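Local coordinates for Pts system, fructose-specific iiabc component (Borrelia burgdorferi, PDB 5DLE), which probably serves, as the cytoplasmic IIB domain of a fructose phosphotransferase transporter, to pass phosphate through a phosphocysteine to incoming fructose, at residues A30-K33 / I34-E37. Numbering follows the deposited sequence.
Sequences AAKK and IENE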
# COMPACT_ATOMS: atom_id res chain seq x y z
N ALA A 30 4.97 -2.09 8.27
CA ALA A 30 5.42 -1.92 9.65
C ALA A 30 5.91 -3.24 10.22
O ALA A 30 6.97 -3.29 10.88
CB ALA A 30 4.29 -1.34 10.51
N ALA A 31 5.19 -4.33 9.92
CA ALA A 31 5.60 -5.62 10.50
C ALA A 31 6.94 -6.06 9.99
O ALA A 31 7.81 -6.48 10.78
CB ALA A 31 4.55 -6.69 10.21
N LYS A 32 7.14 -5.95 8.67
CA LYS A 32 8.36 -6.46 8.08
C LYS A 32 9.53 -5.57 8.46
O LYS A 32 10.64 -6.07 8.71
CB LYS A 32 8.20 -6.60 6.58
CG LYS A 32 9.33 -7.29 5.87
CD LYS A 32 9.61 -8.73 6.40
CE LYS A 32 10.79 -9.23 5.63
NZ LYS A 32 11.35 -10.48 6.21
N LYS A 33 9.34 -4.25 8.54
CA LYS A 33 10.45 -3.41 8.97
C LYS A 33 10.80 -3.67 10.42
O LYS A 33 11.99 -3.68 10.78
CB LYS A 33 10.15 -1.93 8.74
CG LYS A 33 10.05 -1.64 7.27
CD LYS A 33 10.06 -0.18 6.99
CE LYS A 33 11.49 0.38 6.91
NZ LYS A 33 11.36 1.75 6.30
N ILE A 34 9.79 -3.88 11.27
CA ILE A 34 10.10 -4.20 12.68
C ILE A 34 10.84 -5.53 12.77
O ILE A 34 11.82 -5.65 13.53
CB ILE A 34 8.80 -4.21 13.51
CG1 ILE A 34 8.30 -2.77 13.70
CG2 ILE A 34 9.03 -4.90 14.89
CD1 ILE A 34 6.90 -2.72 14.27
N GLU A 35 10.38 -6.54 12.02
CA GLU A 35 11.08 -7.84 12.01
C GLU A 35 12.52 -7.69 11.55
O GLU A 35 13.42 -8.25 12.18
CB GLU A 35 10.32 -8.83 11.12
CG GLU A 35 8.99 -9.27 11.71
CD GLU A 35 8.05 -9.95 10.71
OE1 GLU A 35 8.42 -10.11 9.51
OE2 GLU A 35 6.93 -10.30 11.14
N ASN A 36 12.76 -6.96 10.46
CA ASN A 36 14.13 -6.85 9.95
C ASN A 36 15.02 -6.11 10.93
O ASN A 36 16.18 -6.48 11.10
CB ASN A 36 14.16 -6.14 8.59
CG ASN A 36 13.69 -7.03 7.45
OD1 ASN A 36 13.70 -8.27 7.58
ND2 ASN A 36 13.38 -6.44 6.31
N GLU A 37 14.52 -5.03 11.54
CA GLU A 37 15.36 -4.23 12.44
C GLU A 37 15.59 -4.96 13.76
O GLU A 37 16.69 -4.90 14.32
CB GLU A 37 14.72 -2.86 12.66
CG GLU A 37 15.56 -1.94 13.56
CD GLU A 37 16.91 -1.53 12.93
OE1 GLU A 37 17.02 -1.42 11.68
OE2 GLU A 37 17.85 -1.30 13.72
O HOH W 1 10.75 -11.26 8.53
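K32 lays its aliphatic chain across the ends of E35 and N36, one turn further along helix 25-40, the helix of a right-handed beta-alpha-beta crossover linking strands 13-19 and 44-50 in this PTS IIB domain. Its CG stands anti to the backbone N (chi1 -172°), and a bend at chi2 (58°) turns the rest of the chain forward and outward, toward N36. K32 CD meets E35 OE1 at 3.6 Å, the two side chains crossing at about a right angle, while K32 CE rests 3.6 Å from N36 OD1. Within the chain the ammonium does not reach E35 directly, K32 NZ staying 4.4 Å from E35 OE1; a water lies between them, 2.8 Å from E35 OE1, to which it donates, but its link to K32 NZ is suspiciously short (2.5 Å). The stronger partners belong to another chain: K32 NZ forms a salt bridge with E35 of the second subunit, and E35 OE2 one with K32 of that subunit. That pairing would be expected to favour the charged carboxylate. On the sheet-facing side, A30, A31 and I34 pack on T18, and I34 also reaches I45. K33 extends away from this interior to give its NZ to I97 O, and E37 OE2 bonds Q41. Four successive i to i+4 backbone bonds carry the turn, from I34 N to A30 O (2.9 Å) through E37 N to K33 O. E35 CG, beside its own backbone N (chi1 -71°), sits 3.2 Å from A31 O, the carbonyl that accepts E35 N at 2.9 Å.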